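Periplasmic beta-glucosidase (Pseudomonas aeruginosa, PDB 6R5T) probably hydrolyses terminal, non-reducing beta-D-glucosyl residues with release of beta-D-glucose, as a periplasmic family 3 glycoside hydrolase. Local coordinates at residues R85-A96 and T538-G546; M518-G526 and T564-G572. The protein carries 1 engineered substitution. One frame throughout, in Å; residues are numbered along the deposited sequence.

Contact 1: residues R85-A96 and T538-G546; sequences RTIFPISLGLAA and TWFSGTEGG
Trp539 reaches across to the short helix 91-95, and its side chain can be followed outward atom by atom. CB meets Ile90 CG1 at 4.0 Å. Beyond it, chi1 of -47° sets CG beside the backbone N and lays the indole against the helix backbone: Gly93 CA sits over the five-membered ring, 3.5 Å from its centroid and 18° off the normal, a CH-pi contact. Further out, the six-membered ring carries CZ3 to Leu92 CD2 (3.8 Å), while NE1 passes Ala96 CB and gives its hydrogen to Gly362 O elsewhere in the chain. The other end of the contact is polar. Thr543 grips Ile87 twice: Ile87 N donates to Thr543 OG1 (2.9 Å), and Thr543 N returns a bond to Ile87 O (2.8 Å). Between these ends, Ile90 N bonds to Phe540 O in a nearly linear C=O...N arrangement (172° at the oxygen). A water between the segments lies within hydrogen-bonding distance of Ile87 O and Ser541 O and accepts from Glu544 N. Since the two segments belong to the N-terminal TIM-barrel and C-terminal family 3 regions, three directed hydrogen bonds and a buried indole join those regions here, and every touching residue is buried.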
ATOM      1  N   ARG A  85      19.806  -3.009  30.295  1.00 14.47           N
ATOM      2  CA  ARG A  85      19.103  -3.367  31.553  1.00 14.35           C
ATOM      3  C   ARG A  85      18.201  -2.218  31.987  1.00 12.37           C
ATOM      4  O   ARG A  85      17.067  -2.519  32.370  1.00 15.31           O
ATOM      5  CB  ARG A  85      20.110  -3.732  32.658  1.00 15.45           C
ATOM      6  CG  ARG A  85      20.704  -5.116  32.511  1.00 16.32           C
ATOM      7  CD  ARG A  85      21.788  -5.476  33.551  1.00 16.06           C
ATOM      8  NE  ARG A  85      23.053  -4.862  33.196  1.00 17.11           N
ATOM      9  CZ  ARG A  85      23.526  -3.713  33.633  1.00 17.31           C
ATOM     10  NH1 ARG A  85      22.873  -3.009  34.547  1.00 18.96           N
ATOM     11  NH2 ARG A  85      24.642  -3.210  33.129  1.00 17.37           N
ATOM     12  N   THR A  86      18.670  -0.982  31.883  1.00 13.32           N
ATOM     13  CA  THR A  86      17.806   0.194  32.079  1.00 14.43           C
ATOM     14  C   THR A  86      17.142   0.454  30.719  1.00 13.69           C
ATOM     15  O   THR A  86      17.838   0.820  29.771  1.00 14.92           O
ATOM     16  CB  THR A  86      18.543   1.429  32.556  1.00 17.41           C
ATOM     17  OG1 THR A  86      19.306   1.118  33.717  1.00 16.79           O
ATOM     18  CG2 THR A  86      17.580   2.529  32.846  1.00 18.58           C
ATOM     19  N   ILE A  87      15.845   0.209  30.648  1.00 13.28           N
ATOM     20  CA  ILE A  87      15.137   0.335  29.348  1.00 14.17           C
ATOM     21  C   ILE A  87      14.592   1.749  29.200  1.00 12.77           C
ATOM     22  O   ILE A  87      13.847   2.250  30.032  1.00 13.19           O
ATOM     23  CB  ILE A  87      14.080  -0.757  29.229  1.00 13.75           C
ATOM     24  CG1 ILE A  87      14.673  -2.149  29.492  1.00 13.75           C
ATOM     25  CG2 ILE A  87      13.419  -0.652  27.868  1.00 13.53           C
ATOM     26  CD1 ILE A  87      15.985  -2.438  28.746  1.00 13.90           C
ATOM     27  N   PHE A  88      14.958   2.377  28.099  1.00 12.94           N
ATOM     28  CA  PHE A  88      14.459   3.672  27.675  1.00 12.66           C
ATOM     29  C   PHE A  88      13.168   3.448  26.911  1.00 12.04           C
ATOM     30  O   PHE A  88      12.776   2.342  26.586  1.00 12.95           O
ATOM     31  CB  PHE A  88      15.533   4.376  26.846  1.00 13.21           C
ATOM     32  CG  PHE A  88      16.766   4.713  27.650  1.00 14.44           C
ATOM     33  CD1 PHE A  88      16.848   5.886  28.380  1.00 15.63           C
ATOM     34  CD2 PHE A  88      17.825   3.830  27.707  1.00 13.96           C
ATOM     35  CE1 PHE A  88      17.952   6.153  29.182  1.00 16.38           C
ATOM     36  CE2 PHE A  88      18.935   4.090  28.502  1.00 15.52           C
ATOM     37  CZ  PHE A  88      18.995   5.258  29.238  1.00 17.07           C
ATOM     38  N   PRO A  89      12.474   4.537  26.559  1.00 12.01           N
ATOM     39  CA  PRO A  89      11.346   4.374  25.635  1.00 11.39           C
ATOM     40  C   PRO A  89      11.775   3.656  24.364  1.00 12.31           C
ATOM     41  O   PRO A  89      12.922   3.745  23.951  1.00 12.66           O
ATOM     42  CB  PRO A  89      10.942   5.814  25.281  1.00 13.10           C
ATOM     43  CG  PRO A  89      11.383   6.603  26.510  1.00 13.13           C
ATOM     44  CD  PRO A  89      12.653   5.915  26.964  1.00 12.72           C
ATOM     45  N   ILE A  90      10.797   3.022  23.734  1.00 11.44           N
ATOM     46  CA  ILE A  90      10.966   2.535  22.357  1.00 11.80           C
ATOM     47  C   ILE A  90      11.455   3.638  21.474  1.00 12.47           C
ATOM     48  O   ILE A  90      11.211   4.831  21.714  1.00 11.83           O
ATOM     49  CB  ILE A  90       9.690   1.833  21.855  1.00 11.78           C
ATOM     50  CG1 ILE A  90       8.462   2.756  21.934  1.00 12.30           C
ATOM     51  CG2 ILE A  90       9.444   0.561  22.598  1.00 12.27           C
ATOM     52  CD1 ILE A  90       7.331   2.351  21.031  1.00 12.18           C
ATOM     53  N   SER A  91      12.144   3.269  20.386  1.00 13.41           N
ATOM     54  CA  SER A  91      12.724   4.258  19.452  1.00 14.50           C
ATOM     55  C   SER A  91      11.680   5.255  18.963  1.00 13.81           C
ATOM     56  O   SER A  91      12.005   6.410  18.794  1.00 13.91           O
ATOM     57  CB  SER A  91      13.426   3.576  18.303  1.00 16.79           C
ATOM     58  OG  SER A  91      14.524   2.857  18.803  1.00 20.37           O
ATOM     59  N   LEU A  92      10.453   4.809  18.693  1.00 14.11           N
ATOM     60  CA  LEU A  92       9.472   5.758  18.135  1.00 14.47           C
ATOM     61  C   LEU A  92       9.205   6.848  19.184  1.00 14.21           C
ATOM     62  O   LEU A  92       8.970   7.991  18.831  1.00 16.31           O
ATOM     63  CB  LEU A  92       8.249   4.918  17.740  1.00 17.03           C
ATOM     64  CG  LEU A  92       7.180   5.663  16.980  1.00 17.24           C
ATOM     65  CD1 LEU A  92       7.714   6.211  15.679  1.00 18.12           C
ATOM     66  CD2 LEU A  92       6.028   4.684  16.771  1.00 17.53           C
ATOM     67  N   GLY A  93       9.267   6.543  20.485  1.00 14.27           N
ATOM     68  CA  GLY A  93       9.144   7.485  21.605  1.00 15.46           C
ATOM     69  C   GLY A  93      10.399   8.340  21.754  1.00 16.59           C
ATOM     70  O   GLY A  93      10.330   9.537  22.020  1.00 19.25           O
ATOM     71  N   LEU A  94      11.580   7.765  21.595  1.00 14.38           N
ATOM     72  CA  LEU A  94      12.822   8.548  21.627  1.00 13.07           C
ATOM     73  C   LEU A  94      12.807   9.587  20.520  1.00 13.38           C
ATOM     74  O   LEU A  94      13.284  10.708  20.724  1.00 14.01           O
ATOM     75  CB  LEU A  94      14.039   7.633  21.441  1.00 13.96           C
ATOM     76  CG  LEU A  94      14.285   6.610  22.534  1.00 15.70           C
ATOM     77  CD1 LEU A  94      15.402   5.630  22.166  1.00 17.65           C
ATOM     78  CD2 LEU A  94      14.655   7.347  23.826  1.00 17.68           C
ATOM     79  N   ALA A  95      12.344   9.233  19.319  1.00 11.62           N
ATOM     80  CA  ALA A  95      12.309  10.172  18.201  1.00 13.04           C
ATOM     81  C   ALA A  95      11.412  11.352  18.556  1.00 12.57           C
ATOM     82  O   ALA A  95      11.705  12.453  18.123  1.00 12.76           O
ATOM     83  CB  ALA A  95      11.825   9.474  16.941  1.00 13.08           C
ATOM     84  N   ALA A  96      10.346  11.122  19.304  1.00 12.79           N
ATOM     85  CA  ALA A  96       9.378  12.167  19.635  1.00 13.60           C
ATOM     86  C   ALA A  96      10.012  13.210  20.544  1.00 13.94           C
ATOM     87  O   ALA A  96       9.384  14.276  20.745  1.00 14.15           O
ATOM     88  CB  ALA A  96       8.125  11.585  20.258  1.00 13.69           C
ATOM     89  N   THR A 538       2.161   7.881  25.432  1.00 11.47           N
ATOM     90  CA  THR A 538       3.356   7.509  26.203  1.00 12.19           C
ATOM     91  C   THR A 538       4.121   6.378  25.523  1.00 12.56           C
ATOM     92  O   THR A 538       5.141   5.905  26.089  1.00 14.06           O
ATOM     93  CB  THR A 538       3.007   7.109  27.647  1.00 12.34           C
ATOM     94  OG1 THR A 538       2.470   5.785  27.716  1.00 12.73           O
ATOM     95  CG2 THR A 538       2.047   8.109  28.246  1.00 13.63           C
ATOM     96  N   TRP A 539       3.696   5.931  24.344  1.00 11.52           N
ATOM     97  CA  TRP A 539       4.440   4.895  23.600  1.00 12.47           C
ATOM     98  C   TRP A 539       4.602   3.675  24.502  1.00 12.15           C
ATOM     99  O   TRP A 539       3.624   3.292  25.148  1.00 13.47           O
ATOM    100  CB  TRP A 539       5.766   5.452  23.118  1.00 12.13           C
ATOM    101  CG  TRP A 539       5.697   6.791  22.472  1.00 13.22           C
ATOM    102  CD1 TRP A 539       6.141   7.959  22.998  1.00 13.34           C
ATOM    103  CD2 TRP A 539       5.168   7.079  21.182  1.00 12.44           C
ATOM    104  NE1 TRP A 539       5.931   8.970  22.115  1.00 14.92           N
ATOM    105  CE2 TRP A 539       5.361   8.460  20.978  1.00 15.26           C
ATOM    106  CE3 TRP A 539       4.525   6.326  20.182  1.00 13.66           C
ATOM    107  CZ2 TRP A 539       4.935   9.098  19.822  1.00 16.01           C
ATOM    108  CZ3 TRP A 539       4.099   6.977  19.040  1.00 14.75           C
ATOM    109  CH2 TRP A 539       4.312   8.336  18.863  1.00 15.54           C
ATOM    110  N   PHE A 540       5.788   3.090  24.592  1.00 12.59           N
ATOM    111  CA  PHE A 540       6.169   2.230  25.744  1.00 12.89           C
ATOM    112  C   PHE A 540       7.357   2.959  26.351  1.00 12.56           C
ATOM    113  O   PHE A 540       8.391   3.072  25.672  1.00 13.79           O
ATOM    114  CB  PHE A 540       6.467   0.785  25.342  1.00 12.65           C
ATOM    115  CG  PHE A 540       5.315   0.049  24.705  1.00 12.84           C
ATOM    116  CD1 PHE A 540       4.120  -0.139  25.394  1.00 13.10           C
ATOM    117  CD2 PHE A 540       5.396  -0.370  23.410  1.00 13.53           C
ATOM    118  CE1 PHE A 540       3.050  -0.785  24.802  1.00 14.87           C
ATOM    119  CE2 PHE A 540       4.321  -1.005  22.810  1.00 15.25           C
ATOM    120  CZ  PHE A 540       3.150  -1.206  23.509  1.00 13.84           C
ATOM    121  N   SER A 541       7.221   3.519  27.549  1.00 12.90           N
ATOM    122  CA  SER A 541       8.177   4.550  28.058  0.64 13.58           C
ATOM    123  C   SER A 541       9.339   3.967  28.887  1.00 14.74           C
ATOM    124  O   SER A 541      10.183   4.752  29.333  1.00 14.97           O
ATOM    125  CB  SER A 541       7.436   5.620  28.796  0.64 14.67           C
ATOM    126  OG  SER A 541       6.965   6.597  27.866  0.64 14.90           O
ATOM    127  N   GLY A 542       9.398   2.646  29.067  1.00 13.35           N
ATOM    128  CA  GLY A 542      10.612   2.014  29.636  1.00 13.33           C
ATOM    129  C   GLY A 542      10.559   1.790  31.125  1.00 12.88           C
ATOM    130  O   GLY A 542       9.521   1.926  31.782  1.00 12.72           O
ATOM    131  N   THR A 543      11.725   1.463  31.680  1.00 12.54           N
ATOM    132  CA  THR A 543      11.874   1.065  33.102  1.00 14.72           C
ATOM    133  C   THR A 543      11.351   2.161  34.042  1.00 14.27           C
ATOM    134  O   THR A 543      10.767   1.796  35.057  1.00 15.14           O
ATOM    135  CB  THR A 543      13.357   0.823  33.366  1.00 14.78           C
ATOM    136  OG1 THR A 543      13.776  -0.300  32.587  1.00 14.76           O
ATOM    137  CG2 THR A 543      13.646   0.548  34.824  1.00 16.45           C
ATOM    138  N   GLU A 544      11.539   3.432  33.707  1.00 15.20           N
ATOM    139  CA  GLU A 544      11.057   4.553  34.537  1.00 16.02           C
ATOM    140  C   GLU A 544       9.795   5.149  33.943  1.00 15.25           C
ATOM    141  O   GLU A 544       9.407   6.255  34.358  1.00 15.59           O
ATOM    142  CB  GLU A 544      12.184   5.565  34.669  1.00 16.52           C
ATOM    143  CG  GLU A 544      13.221   5.130  35.686  1.00 17.61           C
ATOM    144  CD  GLU A 544      12.720   5.143  37.123  1.00 20.15           C
ATOM    145  OE1 GLU A 544      12.089   6.153  37.482  1.00 19.93           O
ATOM    146  OE2 GLU A 544      12.904   4.130  37.874  1.00 22.57           O
ATOM    147  N   GLY A 545       9.115   4.424  33.043  1.00 15.58           N
ATOM    148  CA  GLY A 545       7.992   5.028  32.332  1.00 15.19           C
ATOM    149  C   GLY A 545       6.950   5.615  33.267  1.00 14.82           C
ATOM    150  O   GLY A 545       6.490   6.727  33.065  1.00 14.65           O
ATOM    151  N   GLY A 546       6.530   4.871  34.269  1.00 15.43           N
ATOM    152  CA  GLY A 546       5.430   5.327  35.132  1.00 16.24           C
ATOM    153  C   GLY A 546       5.827   6.576  35.891  1.00 15.99           C
ATOM    154  O   GLY A 546       4.963   7.423  36.117  1.00 15.52           O
TER
HETATM  155  O   HOH W   1      12.216   4.766  31.156  1.00 19.17           O

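Contact 2: residues M518-G526 and T564-G572; sequences MNGRPLSLG and TMSFPRSVG
Pro522 and Phe567 form the dense half of this contact between two loops of the alpha/beta sandwich domain of family 3 glycoside hydrolases, one leaving strand 513-518 of its mixed sheet and the other following helix 545-553. Pro522 CA stands over the centre of the Phe567 ring, 3.7 Å from the centroid and 12° off the normal, which meets the criterion for a CH-pi contact. Its pyrrolidine is held from further sides: CB lies 3.8 Å from Pro568 CD, and CG touches Met565 SD at 3.7 Å. Met565 gets there with CG anti to its backbone N (chi1 -167°) and an extended chain, which crosses the proline at about a right angle. Leu525 CD1 comes to the edge of the Phe567 ring, near its plane.

Toward Arg569 and Ser570, both partly exposed, direct packing thins out. The nearest touch there is Ser524 CB to Arg569 O, 3.3 Å, and a water joins Gly526 N, by a weak bond, to Arg569 O. Beyond, Ser570 packs on Thr491 of the second subunit. Between this looser end and the packed part, another water accepts from Leu525 N and donates to Pro568 O and, at 2.7 Å, to Leu523 O.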
ATOM      1  N   MET A 518      -0.627   3.656  25.771  1.00 12.68           N
ATOM      2  CA  MET A 518       0.611   2.898  25.485  1.00 14.28           C
ATOM      3  C   MET A 518       0.371   2.230  24.143  1.00 14.69           C
ATOM      4  O   MET A 518      -0.726   1.705  23.865  1.00 16.01           O
ATOM      5  CB  MET A 518       0.960   1.871  26.550  1.00 13.71           C
ATOM      6  CG  MET A 518       1.115   2.461  27.855  1.00 15.48           C
ATOM      7  SD  MET A 518       2.105   1.308  28.881  1.00 21.17           S
ATOM      8  CE  MET A 518       1.778   2.155  30.414  1.00 21.68           C
ATOM      9  N   ASN A 519       1.409   2.183  23.346  1.00 13.31           N
ATOM     10  CA  ASN A 519       1.268   1.646  21.984  1.00 13.32           C
ATOM     11  C   ASN A 519       2.622   1.745  21.293  1.00 13.75           C
ATOM     12  O   ASN A 519       3.467   2.594  21.682  1.00 13.02           O
ATOM     13  CB  ASN A 519       0.279   2.450  21.129  1.00 13.90           C
ATOM     14  CG  ASN A 519       0.433   3.948  21.193  1.00 14.99           C
ATOM     15  OD1 ASN A 519       0.301   4.535  22.295  1.00 16.44           O
ATOM     16  ND2 ASN A 519       0.682   4.603  20.069  1.00 13.57           N
ATOM     17  N   GLY A 520       2.801   0.922  20.256  1.00 15.11           N
ATOM     18  CA  GLY A 520       4.084   0.884  19.542  1.00 15.33           C
ATOM     19  C   GLY A 520       3.962   1.345  18.114  1.00 15.66           C
ATOM     20  O   GLY A 520       4.918   1.209  17.351  1.00 15.76           O
ATOM     21  N   ARG A 521       2.826   1.907  17.737  1.00 13.72           N
ATOM     22  CA  ARG A 521       2.560   2.339  16.353  1.00 13.26           C
ATOM     23  C   ARG A 521       1.526   3.451  16.469  1.00 13.41           C
ATOM     24  O   ARG A 521       0.816   3.544  17.467  1.00 13.36           O
ATOM     25  CB  ARG A 521       1.958   1.219  15.518  1.00 13.66           C
ATOM     26  CG  ARG A 521       0.684   0.617  16.103  1.00 12.73           C
ATOM     27  CD  ARG A 521      -0.158  -0.206  15.152  1.00 13.20           C
ATOM     28  NE  ARG A 521       0.553  -1.335  14.552  1.00 13.90           N
ATOM     29  CZ  ARG A 521       0.842  -2.475  15.130  1.00 15.03           C
ATOM     30  NH1 ARG A 521       1.434  -3.440  14.453  1.00 15.24           N
ATOM     31  NH2 ARG A 521       0.544  -2.683  16.397  1.00 15.68           N
ATOM     32  N   PRO A 522       1.376   4.265  15.436  1.00 12.51           N
ATOM     33  CA  PRO A 522       0.213   5.140  15.358  1.00 12.82           C
ATOM     34  C   PRO A 522      -1.105   4.375  15.580  1.00 13.42           C
ATOM     35  O   PRO A 522      -1.256   3.286  15.054  1.00 13.29           O
ATOM     36  CB  PRO A 522       0.275   5.705  13.939  1.00 14.18           C
ATOM     37  CG  PRO A 522       1.759   5.643  13.621  1.00 14.79           C
ATOM     38  CD  PRO A 522       2.216   4.344  14.226  1.00 13.71           C
ATOM     39  N   LEU A 523      -2.036   4.994  16.296  1.00 13.57           N
ATOM     40  CA  LEU A 523      -3.383   4.437  16.518  1.00 13.26           C
ATOM     41  C   LEU A 523      -4.410   5.368  15.923  1.00 12.12           C
ATOM     42  O   LEU A 523      -4.144   6.580  15.785  1.00 14.08           O
ATOM     43  CB  LEU A 523      -3.715   4.296  18.009  1.00 14.83           C
ATOM     44  CG  LEU A 523      -2.784   3.404  18.831  1.00 15.99           C
ATOM     45  CD1 LEU A 523      -3.178   3.427  20.308  1.00 16.37           C
ATOM     46  CD2 LEU A 523      -2.791   2.012  18.276  1.00 16.49           C
ATOM     47  N   SER A 524      -5.529   4.774  15.523  1.00 12.82           N
ATOM     48  CA  SER A 524      -6.724   5.512  15.061  0.50 13.83           C
ATOM     49  C   SER A 524      -7.537   5.933  16.302  1.00 13.01           C
ATOM     50  O   SER A 524      -8.017   5.023  17.033  1.00 14.99           O
ATOM     51  CB  SER A 524      -7.518   4.677  14.109  0.50 17.13           C
ATOM     52  OG  SER A 524      -7.971   3.507  14.701  0.50 21.30           O
ATOM     53  N   LEU A 525      -7.655   7.247  16.519  1.00 13.04           N
ATOM     54  CA  LEU A 525      -8.144   7.774  17.819  1.00 13.27           C
ATOM     55  C   LEU A 525      -9.293   8.764  17.630  1.00 13.23           C
ATOM     56  O   LEU A 525      -9.444   9.657  18.469  1.00 13.39           O
ATOM     57  CB  LEU A 525      -6.961   8.420  18.519  1.00 13.23           C
ATOM     58  CG  LEU A 525      -5.883   7.439  18.979  1.00 14.73           C
ATOM     59  CD1 LEU A 525      -4.613   8.144  19.385  1.00 15.45           C
ATOM     60  CD2 LEU A 525      -6.391   6.576  20.151  1.00 15.60           C
ATOM     61  N   GLY A 526     -10.105   8.582  16.595  1.00 13.15           N
ATOM     62  CA  GLY A 526     -11.150   9.593  16.326  1.00 13.83           C
ATOM     63  C   GLY A 526     -12.133   9.690  17.488  1.00 14.51           C
ATOM     64  O   GLY A 526     -12.469  10.821  17.847  1.00 15.97           O
ATOM     65  N   THR A 564       6.549  11.855  15.276  1.00 11.46           N
ATOM     66  CA  THR A 564       7.435  11.717  14.086  1.00 11.76           C
ATOM     67  C   THR A 564       6.817  10.777  13.050  1.00 11.22           C
ATOM     68  O   THR A 564       7.510  10.366  12.112  1.00 11.97           O
ATOM     69  CB  THR A 564       8.821  11.206  14.481  1.00 11.59           C
ATOM     70  OG1 THR A 564       8.740   9.861  14.977  1.00 12.93           O
ATOM     71  CG2 THR A 564       9.467  12.138  15.501  1.00 12.70           C
ATOM     72  N   MET A 565       5.580  10.372  13.282  1.00 11.83           N
ATOM     73  CA  MET A 565       4.818   9.569  12.291  1.00 11.81           C
ATOM     74  C   MET A 565       3.385  10.069  12.366  1.00 13.78           C
ATOM     75  O   MET A 565       2.862  10.332  13.473  1.00 13.44           O
ATOM     76  CB  MET A 565       4.943   8.098  12.649  1.00 13.57           C
ATOM     77  CG  MET A 565       4.471   7.157  11.568  1.00 14.72           C
ATOM     78  SD  MET A 565       5.052   5.475  11.944  1.00 14.82           S
ATOM     79  CE  MET A 565       4.231   4.610  10.612  1.00 16.77           C
ATOM     80  N   SER A 566       2.781  10.233  11.215  1.00 11.68           N
ATOM     81  CA  SER A 566       1.390  10.733  11.046  1.00 13.46           C
ATOM     82  C   SER A 566       0.430   9.697  11.638  1.00 13.06           C
ATOM     83  O   SER A 566       0.664   8.493  11.464  1.00 14.06           O
ATOM     84  CB  SER A 566       1.164  10.923   9.578  1.00 14.70           C
ATOM     85  OG  SER A 566       1.965  11.988   9.097  1.00 17.36           O
ATOM     86  N   PHE A 567      -0.632  10.124  12.331  1.00 12.38           N
ATOM     87  CA  PHE A 567      -1.628   9.195  12.898  1.00 12.75           C
ATOM     88  C   PHE A 567      -2.826   9.168  11.965  1.00 12.20           C
ATOM     89  O   PHE A 567      -3.514  10.191  11.834  1.00 13.13           O
ATOM     90  CB  PHE A 567      -2.041   9.605  14.304  1.00 12.43           C
ATOM     91  CG  PHE A 567      -1.119   9.120  15.393  1.00 11.67           C
ATOM     92  CD1 PHE A 567       0.252   9.103  15.256  1.00 12.82           C
ATOM     93  CD2 PHE A 567      -1.640   8.705  16.608  1.00 12.56           C
ATOM     94  CE1 PHE A 567       1.093   8.646  16.265  1.00 13.86           C
ATOM     95  CE2 PHE A 567      -0.790   8.311  17.633  1.00 14.10           C
ATOM     96  CZ  PHE A 567       0.566   8.242  17.470  1.00 14.98           C
ATOM     97  N   PRO A 568      -3.078   8.040  11.280  1.00 13.91           N
ATOM     98  CA  PRO A 568      -4.159   7.976  10.321  1.00 13.98           C
ATOM     99  C   PRO A 568      -5.474   8.044  11.078  1.00 14.41           C
ATOM    100  O   PRO A 568      -5.542   7.541  12.186  1.00 14.32           O
ATOM    101  CB  PRO A 568      -4.055   6.597   9.660  1.00 15.70           C
ATOM    102  CG  PRO A 568      -2.682   6.101  10.019  1.00 17.01           C
ATOM    103  CD  PRO A 568      -2.321   6.762  11.333  1.00 15.14           C
ATOM    104  N   ARG A 569      -6.524   8.512  10.401  1.00 13.42           N
ATOM    105  CA  ARG A 569      -7.895   8.449  10.992  1.00 13.88           C
ATOM    106  C   ARG A 569      -8.350   6.996  11.066  1.00 12.90           C
ATOM    107  O   ARG A 569      -9.126   6.662  11.984  1.00 14.42           O
ATOM    108  CB  ARG A 569      -8.881   9.310  10.212  1.00 14.66           C
ATOM    109  CG  ARG A 569      -8.555  10.779  10.329  1.00 17.23           C
ATOM    110  CD  ARG A 569      -9.456  11.572   9.417  1.00 18.34           C
ATOM    111  NE  ARG A 569      -9.047  12.958   9.381  1.00 20.37           N
ATOM    112  CZ  ARG A 569      -9.374  13.883  10.271  1.00 22.30           C
ATOM    113  NH1 ARG A 569     -10.169  13.600  11.271  1.00 23.10           N
ATOM    114  NH2 ARG A 569      -8.913  15.107  10.109  1.00 27.92           N
ATOM    115  N   SER A 570      -7.929   6.140  10.141  1.00 12.97           N
ATOM    116  CA  SER A 570      -8.263   4.715  10.187  1.00 12.30           C
ATOM    117  C   SER A 570      -7.265   3.948   9.334  1.00 11.80           C
ATOM    118  O   SER A 570      -6.582   4.544   8.502  1.00 12.63           O
ATOM    119  CB  SER A 570      -9.675   4.446   9.711  1.00 14.84           C
ATOM    120  OG  SER A 570      -9.759   4.683   8.314  1.00 15.79           O
ATOM    121  N   VAL A 571      -7.264   2.645   9.490  1.00 11.76           N
ATOM    122  CA  VAL A 571      -6.371   1.751   8.729  1.00 11.17           C
ATOM    123  C   VAL A 571      -6.684   1.844   7.231  1.00 11.29           C
ATOM    124  O   VAL A 571      -5.768   1.668   6.404  1.00 13.65           O
ATOM    125  CB  VAL A 571      -6.476   0.317   9.256  1.00 12.69           C
ATOM    126  CG1 VAL A 571      -7.812  -0.360   8.908  1.00 13.69           C
ATOM    127  CG2 VAL A 571      -5.292  -0.490   8.750  1.00 13.11           C
ATOM    128  N   GLY A 572      -7.927   2.184   6.871  1.00 12.79           N
ATOM    129  CA  GLY A 572      -8.266   2.267   5.453  1.00 11.55           C
ATOM    130  C   GLY A 572      -7.676   3.465   4.777  1.00 12.88           C
ATOM    131  O   GLY A 572      -7.827   3.545   3.550  1.00 12.59           O
TER
HETATM  132  O   HOH W   2      -5.598   8.687  14.875  1.00 15.70           O
HETATM  133  O   HOH W   3     -10.163   8.009  13.922  1.00 40.55           O

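Contacts 1 and 2 have centres 18 Å apart and touch directly. Trp539 O and Asn519 N, 3.1 Å apart, make a probable hydrogen bond, Phe540 CE2 packs on Gly520 N at 3.5 Å, and Ala95 O meets Thr564 CG2 at 3.5 Å. Each segment of contact 1 therefore meets a different segment of contact 2, and the four segments alternate along the chain. Contact 1 joins the N- and C-terminal family regions, whereas contact 2 lies within the latter and reaches the second subunit. No residue of either contact is among those lining the glycan pocket; in contact 1 the side chain of Ile90 is about 13 Å from a bound glucose unit.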